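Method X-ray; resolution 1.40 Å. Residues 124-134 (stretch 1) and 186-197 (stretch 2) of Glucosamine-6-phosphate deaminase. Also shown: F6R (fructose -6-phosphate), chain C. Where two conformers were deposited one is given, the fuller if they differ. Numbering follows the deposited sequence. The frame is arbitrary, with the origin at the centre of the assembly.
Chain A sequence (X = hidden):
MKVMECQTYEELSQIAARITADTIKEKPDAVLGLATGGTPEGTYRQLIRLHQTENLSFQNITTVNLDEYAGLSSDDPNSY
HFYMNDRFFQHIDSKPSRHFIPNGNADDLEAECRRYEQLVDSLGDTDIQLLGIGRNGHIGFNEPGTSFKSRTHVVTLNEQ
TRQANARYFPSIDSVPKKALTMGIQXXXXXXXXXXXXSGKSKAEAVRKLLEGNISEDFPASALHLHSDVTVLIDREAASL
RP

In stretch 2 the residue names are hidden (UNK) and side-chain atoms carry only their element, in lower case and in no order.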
# COMPACT_ATOMS: atom_id res chain seq x y z
N GLY A 124 5.76 1.89 17.01
CA GLY A 124 4.52 2.44 17.47
C GLY A 124 3.36 2.27 16.52
O GLY A 124 2.38 2.97 16.62
N ASP A 125 3.47 1.32 15.59
CA ASP A 125 2.46 1.09 14.55
C ASP A 125 2.54 2.28 13.58
O ASP A 125 3.33 3.21 13.79
CB ASP A 125 1.01 0.97 15.07
CG ASP A 125 0.86 0.11 16.33
OD1 ASP A 125 1.39 -1.02 16.39
OD2 ASP A 125 0.13 0.57 17.25
N THR A 126 1.73 2.28 12.52
CA THR A 126 1.68 3.43 11.60
C THR A 126 0.69 4.54 12.01
O THR A 126 -0.40 4.27 12.58
CB THR A 126 1.37 2.93 10.18
OG1 THR A 126 0.06 2.34 10.17
CG2 THR A 126 2.39 1.91 9.75
N ASP A 127 1.03 5.79 11.69
CA ASP A 127 0.16 6.93 11.82
C ASP A 127 -0.86 7.03 10.68
O ASP A 127 -1.98 7.53 10.84
CB ASP A 127 0.96 8.23 11.95
CG ASP A 127 1.68 8.29 13.26
OD1 ASP A 127 0.99 8.57 14.25
OD2 ASP A 127 2.92 7.99 13.32
N ILE A 128 -0.42 6.63 9.49
CA ILE A 128 -1.33 6.47 8.36
C ILE A 128 -0.85 5.29 7.54
O ILE A 128 0.35 5.07 7.48
CB ILE A 128 -1.43 7.74 7.48
CG1 ILE A 128 -2.62 7.66 6.51
CG2 ILE A 128 -0.10 8.00 6.76
CD1 ILE A 128 -2.87 8.99 5.82
N GLN A 129 -1.78 4.56 6.93
CA GLN A 129 -1.40 3.44 6.06
C GLN A 129 -2.10 3.66 4.73
O GLN A 129 -3.33 3.63 4.65
CB GLN A 129 -1.82 2.10 6.66
CG GLN A 129 -1.54 0.91 5.76
CD GLN A 129 -0.07 0.67 5.54
OE1 GLN A 129 0.63 0.29 6.48
NE2 GLN A 129 0.40 0.83 4.30
N LEU A 130 -1.30 3.91 3.68
CA LEU A 130 -1.78 3.94 2.31
C LEU A 130 -1.98 2.50 1.79
O LEU A 130 -1.16 1.62 2.03
CB LEU A 130 -0.79 4.68 1.41
CG LEU A 130 -0.39 6.14 1.56
CD1 LEU A 130 0.48 6.60 0.37
CD2 LEU A 130 -1.57 6.95 1.70
N LEU A 131 -3.09 2.29 1.09
CA LEU A 131 -3.41 1.01 0.50
C LEU A 131 -3.89 1.22 -0.92
O LEU A 131 -4.45 2.26 -1.27
CB LEU A 131 -4.59 0.33 1.24
CG LEU A 131 -4.41 -0.03 2.65
CD1 LEU A 131 -5.70 -0.62 3.23
CD2 LEU A 131 -3.25 -1.02 2.84
N GLY A 132 -3.67 0.20 -1.73
CA GLY A 132 -4.47 0.01 -2.95
C GLY A 132 -5.36 -1.20 -2.77
O GLY A 132 -5.44 -1.77 -1.67
N ILE A 133 -6.05 -1.61 -3.83
CA ILE A 133 -6.94 -2.77 -3.78
C ILE A 133 -6.70 -3.62 -5.00
O ILE A 133 -6.58 -3.12 -6.11
CB ILE A 133 -8.44 -2.36 -3.67
CG1 ILE A 133 -9.30 -3.52 -3.23
CG2 ILE A 133 -8.96 -1.70 -4.93
CD1 ILE A 133 -10.71 -3.14 -2.78
N GLY A 134 -6.63 -4.92 -4.79
CA GLY A 134 -6.52 -5.82 -5.91
C GLY A 134 -7.84 -5.91 -6.64
O GLY A 134 -8.92 -5.61 -6.10
N UNK A 186 -1.94 -6.35 10.86
CA UNK A 186 -0.88 -5.34 10.79
C UNK A 186 -1.41 -4.02 10.20
O UNK A 186 -1.13 -2.91 10.67
c UNK A 186 1.54 -5.04 10.21
c UNK A 186 0.30 -5.83 9.91
o UNK A 186 0.54 -7.23 10.12
N UNK A 187 -2.20 -4.16 9.13
CA UNK A 187 -2.82 -3.00 8.47
C UNK A 187 -3.87 -2.31 9.38
O UNK A 187 -3.88 -1.08 9.56
c UNK A 187 -2.82 -4.60 4.94
c UNK A 187 -4.42 -2.37 6.56
c UNK A 187 -2.32 -3.84 6.16
c UNK A 187 -3.44 -3.43 7.14
N UNK A 188 -4.72 -3.12 10.02
CA UNK A 188 -5.79 -2.61 10.86
C UNK A 188 -5.27 -1.90 12.10
O UNK A 188 -5.99 -1.09 12.69
c UNK A 188 -6.73 -3.71 11.29
c UNK A 188 -8.63 -3.18 9.69
c UNK A 188 -7.65 -4.25 10.22
c UNK A 188 -8.41 -5.45 10.73
N UNK A 189 -4.04 -2.18 12.52
CA UNK A 189 -3.44 -1.48 13.65
C UNK A 189 -3.05 -0.04 13.36
O UNK A 189 -2.72 0.70 14.28
o UNK A 189 -2.72 -3.50 14.71
c UNK A 189 -2.26 -2.28 14.15
N UNK A 190 -3.10 0.38 12.10
CA UNK A 190 -2.79 1.75 11.77
C UNK A 190 -3.77 2.68 12.45
O UNK A 190 -4.96 2.35 12.60
c UNK A 190 -2.90 1.99 10.29
o UNK A 190 -2.46 3.31 9.96
N UNK A 191 -3.32 3.88 12.76
CA UNK A 191 -4.24 4.88 13.30
C UNK A 191 -5.26 5.35 12.23
O UNK A 191 -6.37 5.72 12.55
n UNK A 191 -1.12 8.55 17.55
c UNK A 191 -3.44 6.08 13.81
c UNK A 191 -2.76 5.88 15.15
c UNK A 191 -2.04 7.38 17.16
c UNK A 191 -2.10 7.22 15.63
N UNK A 192 -4.85 5.36 10.98
CA UNK A 192 -5.64 5.96 9.91
C UNK A 192 -5.32 5.22 8.61
O UNK A 192 -4.15 5.00 8.33
c UNK A 192 -6.76 11.52 7.42
c UNK A 192 -5.80 9.62 8.66
n UNK A 192 -7.68 11.97 6.59
n UNK A 192 -6.74 10.24 7.72
c UNK A 192 -6.13 8.16 8.76
c UNK A 192 -5.28 7.44 9.73
n UNK A 192 -5.87 12.34 7.93
N UNK A 193 -6.37 4.88 7.85
CA UNK A 193 -6.18 4.19 6.59
C UNK A 193 -6.63 5.07 5.44
O UNK A 193 -7.67 5.71 5.54
c UNK A 193 -6.89 2.82 6.60
c UNK A 193 -6.90 2.16 5.21
c UNK A 193 -6.13 1.88 7.61
c UNK A 193 -6.76 0.63 7.96
N UNK A 194 -5.84 5.09 4.38
CA UNK A 194 -6.16 5.83 3.16
C UNK A 194 -6.08 4.83 1.99
O UNK A 194 -4.98 4.42 1.62
c UNK A 194 -5.18 7.00 2.97
c UNK A 194 -4.27 8.90 1.57
c UNK A 194 -5.34 7.79 1.67
c UNK A 194 -6.75 8.32 1.54
N UNK A 195 -7.25 4.43 1.49
CA UNK A 195 -7.38 3.46 0.42
C UNK A 195 -7.64 4.21 -0.88
O UNK A 195 -8.59 4.99 -0.99
c UNK A 195 -8.49 2.44 0.72
c UNK A 195 -7.73 0.61 -0.81
c UNK A 195 -8.87 1.49 -0.40
c UNK A 195 -10.05 0.66 0.04
N UNK A 196 -6.78 3.97 -1.87
CA UNK A 196 -6.84 4.63 -3.17
C UNK A 196 -7.29 3.62 -4.23
O UNK A 196 -6.75 2.54 -4.33
c UNK A 196 -5.45 5.13 -3.56
c UNK A 196 -4.74 6.00 -2.53
c UNK A 196 -3.36 6.43 -3.00
c UNK A 196 -5.60 7.19 -2.16
N UNK A 197 -8.24 4.03 -5.06
CA UNK A 197 -8.82 3.15 -6.07
C UNK A 197 -9.06 3.92 -7.35
O UNK A 197 -9.84 4.89 -7.36
c UNK A 197 -10.12 2.48 -5.62
c UNK A 197 -10.43 1.33 -6.60
c UNK A 197 -10.02 1.92 -4.20
c UNK A 197 -11.29 1.28 -3.66
C1 F6R C . 0.68 -2.29 -2.88
C2 F6R C . -0.10 -3.56 -2.61
C3 F6R C . -1.16 -4.17 -3.53
C4 F6R C . -1.69 -3.19 -4.60
C5 F6R C . -2.77 -3.79 -5.49
C6 F6R C . -3.22 -2.81 -6.57
O1 F6R C . 1.86 -2.19 -2.07
O2 F6R C . 0.12 -4.11 -1.55
O3 F6R C . -2.29 -4.53 -2.74
O4 F6R C . -2.21 -2.05 -3.94
O5 F6R C . -2.35 -5.01 -6.08
O6 F6R C . -2.12 -2.58 -7.46
P F6R C . -2.23 -1.41 -8.54
O1P F6R C . -2.18 -0.11 -7.77
O2P F6R C . -3.56 -1.59 -9.22
O3P F6R C . -1.05 -1.55 -9.45
O HOH W 1 -3.25 -0.17 17.05
O HOH W 2 -0.21 -0.18 9.08
O HOH W 3 0.56 -0.54 12.08
O HOH W 4 -5.93 0.40 -5.91

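Position 186 has three side-chain atoms, a carbon carrying one oxygen and one carbon, which makes it Thr-186; its side chain stays clear of stretch 1, but its O accepts hydrogen bonds from waters 2 and 3. At 187 four carbons fork at the first, one arm two carbons long, and the short arm lies near Leu-131: Ile-187, with CG2 4.0 Å from Leu-131 CD1. Position 188 has four carbons forked at the second and points away, Leu-188. Position 189 carries one carbon and one oxygen, Ser-189, whose O receives a hydrogen bond of 3.0 Å from water 1 and lies 3.8 Å from Asp-125 CB.

Position 190 again has one carbon and one oxygen, here buried against Thr-126. This is Ser-190; its OG lies 2.7 Å from Thr-126 OG1. At 191, four carbons in a row end in nitrogen, reaching along Asp-127: Lys-191, whose NZ forms a long salt bridge with Asp-127 OD1 at 3.9 Å, while its N donates to Thr-126 O (3.0 Å). Three carbons, a nitrogen and a carbon bearing two more nitrogens identify 192 as Arg-192, fully extended, with CD 4.1 Å from Ile-128 CD1. Its O accepts hydrogen bonds from Ser-190 OG and Gln-129 N, at 2.9 and 2.8 Å.

Position 193 has four carbons forked at the first, with one longer arm, and is Ile-193; CG2 packs 3.6 Å from Leu-131 CD1. At 194 the four carbons fork at the second and meet Leu-130: Leu-194, with CD2 3.3 Å from Leu-130 CD2. The same fork at 195 gives Leu-195, whose CD1 lies 3.8 Å from Leu-131 CB and 4.2 Å from Ile-133 CB. Position 196, also forked at the second carbon, is Leu-196; water 4 joins its O (2.8 Å) to Ile-133 N (2.9 Å). Four carbons forked at the first, one arm longer, make 197 Ile-197, with CG2 3.8 Å from Ile-133 CG2.

The contact is a parallel strand pairing that buries 906 Å². Gln-129 and Leu-131 each use both backbone groups: Gln-129 N donates to Arg-192 O and Leu-194 N to Gln-129 O (2.9 Å), then Leu-131 N donates to Leu-194 O (2.9 Å) and Leu-196 N to Leu-131 O (3.0 Å). Leu-130 and Leu-194 pack on one face; Leu-131, Ile-193 and Leu-195 share the other. Water 2 ties Thr-126 OG1, ahead of the strand, and Gln-129 OE1, within it, both at 2.8 Å, to Thr-186 O at 3.3 Å, extending the contact to the helix.

Stretch 2 (186-197) TILSSKRILLLI
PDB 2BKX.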